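Local coordinates for protein ecto-NAD+ glycohydrolase (CD38 molecule) (Bos taurus, PDB 3GC6) that is a disulfide-rich, glycosylated ectoenzyme of the CD38 (ADP-ribosyl cyclase) family, with a helical part and a parallel beta-sheet part, at residues 29-33 / 34-38; 147-150 / 151-155; 181-184 / 185-189. The protein carries 1 engineered substitution. All blocks are in the same frame, centred on the assembly; numbering follows the deposited sequence.

Contact 1. Residues 29-33 / 34-38. With SO4 (sulfate ion), chain E.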
ATOM      1  N   ASP A  29      -5.325  -1.784  -5.123  1.00  4.52           N
ATOM      2  CA  ASP A  29      -4.045  -1.067  -5.314  1.00  4.56           C
ATOM      3  C   ASP A  29      -4.262   0.436  -5.354  1.00  4.51           C
ATOM      4  O   ASP A  29      -3.517   1.214  -4.739  1.00  4.77           O
ATOM      5  CB  ASP A  29      -3.368  -1.531  -6.606  1.00  4.54           C
ATOM      6  CG  ASP A  29      -2.802  -2.955  -6.504  1.00  5.62           C
ATOM      7  OD1 ASP A  29      -2.576  -3.448  -5.381  1.00  4.77           O
ATOM      8  OD2 ASP A  29      -2.569  -3.589  -7.570  1.00  6.26           O
ATOM      9  N   THR A  30      -5.268   0.879  -6.110  1.00  4.40           N
ATOM     10  CA  THR A  30      -5.571   2.297  -6.173  1.00  4.45           C
ATOM     11  C   THR A  30      -5.867   2.868  -4.786  1.00  4.53           C
ATOM     12  O   THR A  30      -5.346   3.916  -4.372  1.00  4.97           O
ATOM     13  CB  THR A  30      -6.751   2.525  -7.139  1.00  4.72           C
ATOM     14  OG1 THR A  30      -6.298   2.171  -8.453  1.00  5.19           O
ATOM     15  CG2 THR A  30      -7.221   3.993  -7.091  1.00  5.38           C
ATOM     16  N   TYR A  31      -6.714   2.175  -4.049  1.00  4.20           N
ATOM     17  CA  TYR A  31      -7.098   2.677  -2.749  1.00  4.34           C
ATOM     18  C   TYR A  31      -5.917   2.782  -1.772  1.00  4.56           C
ATOM     19  O   TYR A  31      -5.695   3.840  -1.158  1.00  4.84           O
ATOM     20  CB  TYR A  31      -8.188   1.784  -2.156  1.00  4.24           C
ATOM     21  CG  TYR A  31      -8.761   2.325  -0.850  1.00  4.04           C
ATOM     22  CD1 TYR A  31      -9.899   3.134  -0.859  1.00  4.21           C
ATOM     23  CD2 TYR A  31      -8.143   2.045   0.377  1.00  4.33           C
ATOM     24  CE1 TYR A  31     -10.444   3.673   0.325  1.00  4.39           C
ATOM     25  CE2 TYR A  31      -8.675   2.570   1.582  1.00  4.13           C
ATOM     26  CZ  TYR A  31      -9.836   3.378   1.540  1.00  4.06           C
ATOM     27  OH  TYR A  31     -10.401   3.864   2.712  1.00  4.62           O
ATOM     28  N   THR A  32      -5.165   1.691  -1.648  1.00  4.67           N
ATOM     29  CA  THR A  32      -4.139   1.605  -0.618  1.00  4.88           C
ATOM     30  C   THR A  32      -2.936   2.470  -0.934  1.00  5.23           C
ATOM     31  O   THR A  32      -2.188   2.824  -0.012  1.00  5.49           O
ATOM     32  CB  THR A  32      -3.656   0.183  -0.412  1.00  5.00           C
ATOM     33  OG1 THR A  32      -3.182  -0.328  -1.669  1.00  4.64           O
ATOM     34  CG2 THR A  32      -4.801  -0.714   0.097  1.00  4.48           C
ATOM     35  N   GLN A  33      -2.708   2.747  -2.222  1.00  5.25           N
ATOM     36  CA  GLN A  33      -1.485   3.470  -2.628  1.00  5.64           C
ATOM     37  C   GLN A  33      -1.721   4.916  -3.052  1.00  6.34           C
ATOM     38  O   GLN A  33      -0.805   5.753  -2.993  1.00  6.44           O
ATOM     39  CB  GLN A  33      -0.804   2.710  -3.764  1.00  5.11           C
ATOM     40  CG  GLN A  33      -0.319   1.348  -3.358  1.00  5.14           C
ATOM     41  CD  GLN A  33       0.354   0.616  -4.493  1.00  5.50           C
ATOM     42  OE1 GLN A  33       1.121   1.209  -5.267  1.00  5.12           O
ATOM     43  NE2 GLN A  33       0.089  -0.683  -4.597  1.00  5.70           N
ATOM     44  N   THR A  34      -2.922   5.231  -3.503  1.00  6.96           N
ATOM     45  CA  THR A  34      -3.128   6.555  -4.101  1.00  8.02           C
ATOM     46  C   THR A  34      -4.304   7.327  -3.495  1.00  8.53           C
ATOM     47  O   THR A  34      -4.306   8.564  -3.471  1.00  8.73           O
ATOM     48  CB  THR A  34      -3.231   6.499  -5.650  1.00  7.99           C
ATOM     49  OG1 THR A  34      -4.534   6.039  -6.035  1.00  8.47           O
ATOM     50  CG2 THR A  34      -2.165   5.601  -6.249  1.00  8.25           C
ATOM     51  N   ILE A  35      -5.297   6.606  -2.983  1.00  8.91           N
ATOM     52  CA  ILE A  35      -6.452   7.245  -2.353  1.00  9.42           C
ATOM     53  C   ILE A  35      -6.234   7.510  -0.867  1.00  9.73           C
ATOM     54  O   ILE A  35      -6.317   8.667  -0.412  1.00  9.86           O
ATOM     55  CB  ILE A  35      -7.746   6.442  -2.570  1.00  9.52           C
ATOM     56  CG1 ILE A  35      -8.062   6.383  -4.060  1.00  9.50           C
ATOM     57  CG2 ILE A  35      -8.928   7.076  -1.815  1.00  9.95           C
ATOM     58  CD1 ILE A  35      -9.300   5.618  -4.350  1.00  9.74           C
ATOM     59  N   ARG A  36      -5.970   6.454  -0.108  1.00 10.01           N
ATOM     60  CA  ARG A  36      -5.716   6.583   1.318  1.00 10.70           C
ATOM     61  C   ARG A  36      -4.381   5.963   1.706  1.00 10.88           C
ATOM     62  O   ARG A  36      -4.338   5.024   2.493  1.00 10.92           O
ATOM     63  CB  ARG A  36      -6.847   5.961   2.147  1.00 10.84           C
ATOM     64  CG  ARG A  36      -7.870   6.943   2.718  1.00 12.09           C
ATOM     65  CD  ARG A  36      -8.422   7.897   1.664  1.00 13.96           C
ATOM     66  NE  ARG A  36      -9.488   8.770   2.163  1.00 14.81           N
ATOM     67  CZ  ARG A  36     -10.762   8.692   1.782  1.00 15.27           C
ATOM     68  NH1 ARG A  36     -11.144   7.780   0.892  1.00 14.90           N
ATOM     69  NH2 ARG A  36     -11.656   9.528   2.294  1.00 15.34           N
ATOM     70  N   PRO A  37      -3.275   6.498   1.163  1.00 11.21           N
ATOM     71  CA  PRO A  37      -1.986   5.949   1.552  1.00 11.52           C
ATOM     72  C   PRO A  37      -1.490   6.581   2.854  1.00 11.80           C
ATOM     73  O   PRO A  37      -2.231   7.340   3.506  1.00 11.81           O
ATOM     74  CB  PRO A  37      -1.084   6.377   0.403  1.00 11.54           C
ATOM     75  CG  PRO A  37      -1.616   7.722   0.011  1.00 11.32           C
ATOM     76  CD  PRO A  37      -3.130   7.617   0.212  1.00 11.23           C
ATOM     77  N   GLY A  38      -0.245   6.273   3.213  1.00 11.97           N
ATOM     78  CA  GLY A  38       0.330   6.713   4.481  1.00 12.13           C
ATOM     79  C   GLY A  38      -0.161   5.838   5.626  1.00 12.24           C
ATOM     80  O   GLY A  38       0.418   5.827   6.716  1.00 12.54           O
TER
HETATM   81  S   SO4 E 279      -3.921   3.887  -9.839  1.00 67.81           S
HETATM   82  O1  SO4 E 279      -4.160   4.353  -8.475  1.00 68.05           O
HETATM   83  O2  SO4 E 279      -2.587   4.320 -10.276  1.00 67.22           O
HETATM   84  O3  SO4 E 279      -4.016   2.429  -9.871  1.00 66.87           O
HETATM   85  O4  SO4 E 279      -4.933   4.458 -10.731  1.00 67.76           O
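Thr30 and Thr34, one turn apart near the end of helix 20-35, hold a sulfate ion between their hydroxyls. OG1 of Thr30 lies 2.7 Å from sulfate O3, and OG1 of Thr34 lies 3.0 Å from sulfate O1. In Thr34 the hydroxyl sits between the backbone N and the carbonyl carbon (chi1 78°), a rotamer that turns it back over the helix, 2.8 Å from Thr30 O. Thr30 O is gripped by the backbone as well, from Thr34 N and Ile35 N. The CD1 methyl of Ile35 reaches CG2 of Thr30 at 3.8 Å. Tyr31, with CG anti to its own N (chi1 -174°), runs its ring along the helix end, where Ile35 CG2 and Arg36 CB approach it obliquely; its hydroxyl is bonded to Asp108 O. Ser41 of the second subunit also binds the sulfate, and Gln33 NE2 bonds to Arg42 O of that subunit. The straight bond from Arg36 N to Tyr31 O, 2.8 Å long with 172° at the hydrogen, spans five residues. Such a wide, pi-type last turn, here followed by Pro37 and Gly38, is a recognised way for a helix to end.

Contact 2. Residues 147-150 / 151-155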
ATOM      1  N   SER A 147     -26.063  -8.764  -0.710  1.00  4.21           N
ATOM      2  CA  SER A 147     -26.823  -8.107   0.355  1.00  4.17           C
ATOM      3  C   SER A 147     -26.174  -8.299   1.725  1.00  4.01           C
ATOM      4  O   SER A 147     -26.039  -7.336   2.513  1.00  4.35           O
ATOM      5  CB  SER A 147     -28.265  -8.667   0.377  1.00  4.09           C
ATOM      6  OG  SER A 147     -28.923  -8.367  -0.841  1.00  4.67           O
ATOM      7  N   VAL A 148     -25.757  -9.538   2.020  1.00  3.92           N
ATOM      8  CA  VAL A 148     -25.143  -9.829   3.307  1.00  3.77           C
ATOM      9  C   VAL A 148     -23.812  -9.072   3.491  1.00  3.86           C
ATOM     10  O   VAL A 148     -23.503  -8.571   4.581  1.00  4.01           O
ATOM     11  CB  VAL A 148     -25.028 -11.346   3.543  1.00  3.73           C
ATOM     12  CG1 VAL A 148     -24.180 -11.617   4.762  1.00  4.04           C
ATOM     13  CG2 VAL A 148     -26.441 -11.905   3.696  1.00  3.82           C
ATOM     14  N   PHE A 149     -23.032  -8.933   2.424  1.00  3.38           N
ATOM     15  CA  PHE A 149     -21.791  -8.148   2.497  1.00  3.48           C
ATOM     16  C   PHE A 149     -22.108  -6.733   2.998  1.00  3.68           C
ATOM     17  O   PHE A 149     -21.479  -6.217   3.939  1.00  3.86           O
ATOM     18  CB  PHE A 149     -21.149  -8.046   1.112  1.00  3.44           C
ATOM     19  CG  PHE A 149     -20.016  -7.071   1.057  1.00  3.37           C
ATOM     20  CD1 PHE A 149     -18.727  -7.443   1.467  1.00  3.35           C
ATOM     21  CD2 PHE A 149     -20.238  -5.779   0.615  1.00  3.84           C
ATOM     22  CE1 PHE A 149     -17.640  -6.491   1.407  1.00  3.44           C
ATOM     23  CE2 PHE A 149     -19.182  -4.845   0.564  1.00  3.83           C
ATOM     24  CZ  PHE A 149     -17.899  -5.214   0.951  1.00  3.32           C
ATOM     25  N   TRP A 150     -23.071  -6.074   2.356  1.00  3.61           N
ATOM     26  CA  TRP A 150     -23.313  -4.666   2.729  1.00  3.65           C
ATOM     27  C   TRP A 150     -23.913  -4.588   4.140  1.00  3.92           C
ATOM     28  O   TRP A 150     -23.696  -3.608   4.851  1.00  3.99           O
ATOM     29  CB  TRP A 150     -24.197  -3.987   1.679  1.00  3.81           C
ATOM     30  CG  TRP A 150     -23.430  -3.735   0.430  1.00  3.70           C
ATOM     31  CD1 TRP A 150     -23.584  -4.374  -0.768  1.00  4.19           C
ATOM     32  CD2 TRP A 150     -22.382  -2.772   0.237  1.00  3.93           C
ATOM     33  NE1 TRP A 150     -22.683  -3.883  -1.703  1.00  3.50           N
ATOM     34  CE2 TRP A 150     -21.925  -2.898  -1.093  1.00  3.62           C
ATOM     35  CE3 TRP A 150     -21.751  -1.841   1.073  1.00  3.89           C
ATOM     36  CZ2 TRP A 150     -20.889  -2.081  -1.614  1.00  3.81           C
ATOM     37  CZ3 TRP A 150     -20.727  -1.057   0.571  1.00  3.74           C
ATOM     38  CH2 TRP A 150     -20.296  -1.172  -0.763  1.00  3.40           C
ATOM     39  N   GLU A 151     -24.678  -5.607   4.522  1.00  4.12           N
ATOM     40  CA  GLU A 151     -25.261  -5.638   5.867  1.00  4.42           C
ATOM     41  C   GLU A 151     -24.138  -5.745   6.898  1.00  4.05           C
ATOM     42  O   GLU A 151     -24.101  -4.962   7.868  1.00  4.57           O
ATOM     43  CB  GLU A 151     -26.279  -6.796   5.952  1.00  5.09           C
ATOM     44  CG  GLU A 151     -26.605  -7.410   7.282  1.00  7.39           C
ATOM     45  CD  GLU A 151     -27.224  -8.810   7.049  1.00 10.10           C
ATOM     46  OE1 GLU A 151     -28.142  -8.913   6.198  1.00 12.03           O
ATOM     47  OE2 GLU A 151     -26.770  -9.804   7.644  1.00 11.24           O
ATOM     48  N   VAL A 152     -23.211  -6.694   6.739  1.00  4.27           N
ATOM     49  CA  VAL A 152     -22.208  -6.867   7.771  1.00  4.15           C
ATOM     50  C   VAL A 152     -21.195  -5.715   7.736  1.00  4.07           C
ATOM     51  O   VAL A 152     -20.723  -5.260   8.786  1.00  4.53           O
ATOM     52  CB  VAL A 152     -21.522  -8.257   7.713  1.00  4.90           C
ATOM     53  CG1 VAL A 152     -20.825  -8.450   6.421  1.00  5.20           C
ATOM     54  CG2 VAL A 152     -20.571  -8.424   8.926  1.00  5.77           C
ATOM     55  N   LEU A 153     -20.864  -5.239   6.541  1.00  3.97           N
ATOM     56  CA  LEU A 153     -19.969  -4.078   6.485  1.00  3.82           C
ATOM     57  C   LEU A 153     -20.612  -2.900   7.200  1.00  3.62           C
ATOM     58  O   LEU A 153     -19.934  -2.158   7.929  1.00  3.94           O
ATOM     59  CB  LEU A 153     -19.608  -3.679   5.048  1.00  4.13           C
ATOM     60  CG  LEU A 153     -18.278  -2.923   4.906  1.00  4.64           C
ATOM     61  CD1 LEU A 153     -17.064  -3.832   5.228  1.00  4.72           C
ATOM     62  CD2 LEU A 153     -18.185  -2.312   3.515  1.00  4.30           C
ATOM     63  N   SER A 154     -21.900  -2.718   6.961  1.00  3.86           N
ATOM     64  CA  SER A 154     -22.655  -1.602   7.605  1.00  3.98           C
ATOM     65  C   SER A 154     -22.636  -1.710   9.120  1.00  4.22           C
ATOM     66  O   SER A 154     -22.469  -0.712   9.840  1.00  4.19           O
ATOM     67  CB  SER A 154     -24.119  -1.618   7.146  1.00  4.09           C
ATOM     68  OG  SER A 154     -24.232  -1.165   5.820  1.00  4.74           O
ATOM     69  N   GLU A 155     -22.863  -2.918   9.628  1.00  4.09           N
ATOM     70  CA  GLU A 155     -22.826  -3.151  11.097  1.00  4.32           C
ATOM     71  C   GLU A 155     -21.494  -2.789  11.683  1.00  4.22           C
ATOM     72  O   GLU A 155     -21.420  -2.101  12.710  1.00  4.40           O
ATOM     73  CB  GLU A 155     -23.124  -4.623  11.420  1.00  4.87           C
ATOM     74  CG  GLU A 155     -24.540  -5.022  11.085  1.00  6.63           C
ATOM     75  CD  GLU A 155     -24.876  -6.447  11.519  1.00  8.50           C
ATOM     76  OE1 GLU A 155     -23.949  -7.250  11.719  1.00  9.10           O
ATOM     77  OE2 GLU A 155     -26.081  -6.767  11.626  1.00 10.18           O
TER
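The backbone of 147-155 runs as regular helix, with i to i+4 bonds such as Val152 N to Val148 O, 2.9 Å long and nearly straight at 168°. On one flank Phe149, Trp150 and Leu153 pack together. The CD2 methyl of Leu153 stands 3.9 Å from CZ of Phe149 and 4.1 Å from CZ3 of Trp150, meeting both rings obliquely while its side chain points the same way as theirs. The two aromatic neighbours also engage each other: CE2 of Phe149 lies over the centre of the indole, 3.6 Å above its plane, whereas CD1 of Trp150 sits in the plane of the phenyl ring at its edge. Their first torsions differ, with CG of Phe149 anti to the backbone N (170°) and CG of Trp150 anti to the carbonyl carbon (-73°), and this lets consecutive residues bring their rings together. Around Phe149 the cluster is extended by Phe51, Tyr68 and Trp120. One turn on from Trp150, Ser154 bends its hydroxyl back to Trp150 O at 2.7 Å. The same oxygen accepts from Ser154 N at 2.9 Å, and the two donors reach it from opposite faces of the carbonyl plane. This doubled grip spends the serine proton inside the helix, so in this engineered variant OG is left to accept, probably, from NE2 of the substituted Gln187, and the buried hydroxyl has partners both ways.

Contact 3. Residues 181-184 / 185-189. Engineered in segment 185-189: Gln187 (natural residue Glu). With SO4 (sulfate ion), chain G.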
ATOM      1  N   SER A 181     -34.757   0.784   5.371  1.00  5.83           N
ATOM      2  CA  SER A 181     -33.535   1.026   4.608  1.00  5.59           C
ATOM      3  C   SER A 181     -32.353   0.419   5.334  1.00  4.88           C
ATOM      4  O   SER A 181     -32.447   0.075   6.510  1.00  4.91           O
ATOM      5  CB  SER A 181     -33.286   2.535   4.445  1.00  5.25           C
ATOM      6  OG  SER A 181     -32.951   3.140   5.688  1.00  5.25           O
ATOM      7  N   ILE A 182     -31.241   0.269   4.626  1.00  5.10           N
ATOM      8  CA  ILE A 182     -30.064  -0.276   5.293  1.00  5.06           C
ATOM      9  C   ILE A 182     -29.622   0.654   6.439  1.00  4.79           C
ATOM     10  O   ILE A 182     -29.162   0.204   7.481  1.00  5.09           O
ATOM     11  CB  ILE A 182     -28.900  -0.609   4.313  1.00  5.53           C
ATOM     12  CG1 ILE A 182     -27.820  -1.427   5.016  1.00  6.45           C
ATOM     13  CG2 ILE A 182     -28.360   0.652   3.594  1.00  6.21           C
ATOM     14  CD1 ILE A 182     -26.949  -2.185   4.035  1.00  6.64           C
ATOM     15  N   PHE A 183     -29.769   1.958   6.228  1.00  4.60           N
ATOM     16  CA  PHE A 183     -29.408   2.898   7.285  1.00  4.47           C
ATOM     17  C   PHE A 183     -30.311   2.697   8.512  1.00  4.42           C
ATOM     18  O   PHE A 183     -29.860   2.655   9.668  1.00  4.37           O
ATOM     19  CB  PHE A 183     -29.501   4.361   6.810  1.00  4.57           C
ATOM     20  CG  PHE A 183     -29.344   5.343   7.943  1.00  4.48           C
ATOM     21  CD1 PHE A 183     -28.129   5.488   8.582  1.00  3.94           C
ATOM     22  CD2 PHE A 183     -30.427   6.091   8.379  1.00  4.03           C
ATOM     23  CE1 PHE A 183     -27.972   6.363   9.661  1.00  3.90           C
ATOM     24  CE2 PHE A 183     -30.304   6.998   9.429  1.00  4.24           C
ATOM     25  CZ  PHE A 183     -29.066   7.137  10.085  1.00  4.07           C
ATOM     26  N   GLY A 184     -31.602   2.533   8.260  1.00  4.37           N
ATOM     27  CA  GLY A 184     -32.557   2.463   9.367  1.00  4.31           C
ATOM     28  C   GLY A 184     -32.587   1.100  10.049  1.00  4.88           C
ATOM     29  O   GLY A 184     -32.865   1.003  11.231  1.00  5.19           O
ATOM     30  N   ARG A 185     -32.324   0.053   9.280  1.00  4.92           N
ATOM     31  CA  ARG A 185     -32.466  -1.311   9.795  1.00  5.53           C
ATOM     32  C   ARG A 185     -31.158  -1.831  10.405  1.00  5.20           C
ATOM     33  O   ARG A 185     -31.182  -2.559  11.416  1.00  5.53           O
ATOM     34  CB  ARG A 185     -32.911  -2.236   8.651  1.00  6.06           C
ATOM     35  CG  ARG A 185     -33.002  -3.717   9.026  1.00  7.93           C
ATOM     36  CD  ARG A 185     -33.339  -4.613   7.809  1.00 10.32           C
ATOM     37  NE  ARG A 185     -32.364  -4.524   6.711  1.00 11.31           N
ATOM     38  CZ  ARG A 185     -32.588  -3.808   5.610  1.00 12.29           C
ATOM     39  NH1 ARG A 185     -33.737  -3.158   5.497  1.00 12.87           N
ATOM     40  NH2 ARG A 185     -31.696  -3.727   4.632  1.00 12.00           N
ATOM     41  N   VAL A 186     -30.026  -1.438   9.802  1.00  4.49           N
ATOM     42  CA  VAL A 186     -28.733  -2.007  10.155  1.00  4.86           C
ATOM     43  C   VAL A 186     -27.765  -0.991  10.768  1.00  4.70           C
ATOM     44  O   VAL A 186     -27.046  -1.302  11.724  1.00  5.18           O
ATOM     45  CB  VAL A 186     -28.046  -2.676   8.919  1.00  5.00           C
ATOM     46  CG1 VAL A 186     -26.743  -3.303   9.343  1.00  5.53           C
ATOM     47  CG2 VAL A 186     -28.957  -3.725   8.302  1.00  5.46           C
ATOM     48  N   GLN A 187     -27.716   0.219  10.205  1.00  4.44           N
ATOM     49  CA  GLN A 187     -26.669   1.151  10.671  1.00  4.27           C
ATOM     50  C   GLN A 187     -27.066   1.874  11.946  1.00  4.18           C
ATOM     51  O   GLN A 187     -26.387   1.750  12.963  1.00  4.47           O
ATOM     52  CB  GLN A 187     -26.291   2.115   9.568  1.00  4.24           C
ATOM     53  CG  GLN A 187     -25.671   1.392   8.355  1.00  4.52           C
ATOM     54  CD  GLN A 187     -25.551   2.263   7.118  1.00  4.57           C
ATOM     55  OE1 GLN A 187     -25.822   3.450   7.135  1.00  5.09           O
ATOM     56  NE2 GLN A 187     -25.078   1.654   6.017  1.00  4.86           N
ATOM     57  N   ALA A 188     -28.190   2.584  11.925  1.00  4.23           N
ATOM     58  CA  ALA A 188     -28.572   3.359  13.115  1.00  4.30           C
ATOM     59  C   ALA A 188     -28.712   2.483  14.375  1.00  4.52           C
ATOM     60  O   ALA A 188     -28.239   2.844  15.426  1.00  4.65           O
ATOM     61  CB  ALA A 188     -29.852   4.219  12.851  1.00  4.15           C
ATOM     62  N   PRO A 189     -29.343   1.300  14.260  1.00  4.47           N
ATOM     63  CA  PRO A 189     -29.539   0.484  15.472  1.00  4.62           C
ATOM     64  C   PRO A 189     -28.241  -0.085  16.037  1.00  4.52           C
ATOM     65  O   PRO A 189     -28.244  -0.554  17.184  1.00  5.07           O
ATOM     66  CB  PRO A 189     -30.436  -0.672  14.976  1.00  4.46           C
ATOM     67  CG  PRO A 189     -31.198  -0.037  13.835  1.00  5.41           C
ATOM     68  CD  PRO A 189     -30.206   0.841  13.142  1.00  4.88           C
TER
HETATM   69  S   SO4 G 281     -31.613   1.413   0.875  1.00 30.23           S
HETATM   70  O1  SO4 G 281     -31.393   0.451   1.954  1.00 32.90           O
HETATM   71  O2  SO4 G 281     -30.655   1.139  -0.183  1.00 35.05           O
HETATM   72  O3  SO4 G 281     -32.981   1.180   0.400  1.00 35.66           O
HETATM   73  O4  SO4 G 281     -31.505   2.794   1.343  1.00 33.40           O
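Phe183 and Gln187 meet at about a right angle on helix 182-187, the helix of a beta-alpha-beta unit between strands 164-170 and 196-203. The amide of Gln187, an engineered residue in place of the natural Glu, presents OE1 in the plane of the phenyl ring at its edge, 3.4 Å from CD1, with ring and amide planes 77° apart; the amide's other end, NE2, is turned to helix 145-159. One ring face receives the methyl of Ala188, offset toward the rim, with CB 4.1 Å from CZ. Ile182 and Val186 cross obliquely, CG1 of the first 4.1 Å from CB of the second, and both also pack on helix 145-159. Arg185 is bent at chi3 (59°), which folds its guanidinium back over the start of the helix; Ser181 O lies above one face of that group, offset toward the rim, and Arg185 NH1 makes a weak bond to Met180 O. At the N-cap Ser181 OG accepts from Gly184 N at 3.0 Å and is also bonded to Asp178 O. Beyond the cap a sulfate sits at the helix N-terminus, where O1 accepts a hydrogen bond from Ile182 N at 2.7 Å.

Overall arrangement
The three contacts show how similar helix turns take different chemistry from their surroundings. The centres of contacts 2 and 3 lie about 7 Å and about 10 Å from that of the chain; both contacts are buried and adjoin each other, helices 145-159 and 182-187 packing together with Glu155 CG 3.3 Å from Val186 CG1. Contact 1 is partly buried, its centre about 20 Å from the chain's and on the opposite side from contact 3, and it faces the second subunit. Helix ends mark contacts 1 and 3, each with a wide turn and a sulfate, bound by hydroxyls in one and by a backbone N-H in the other; contact 2 is mid-helix and largely aromatic.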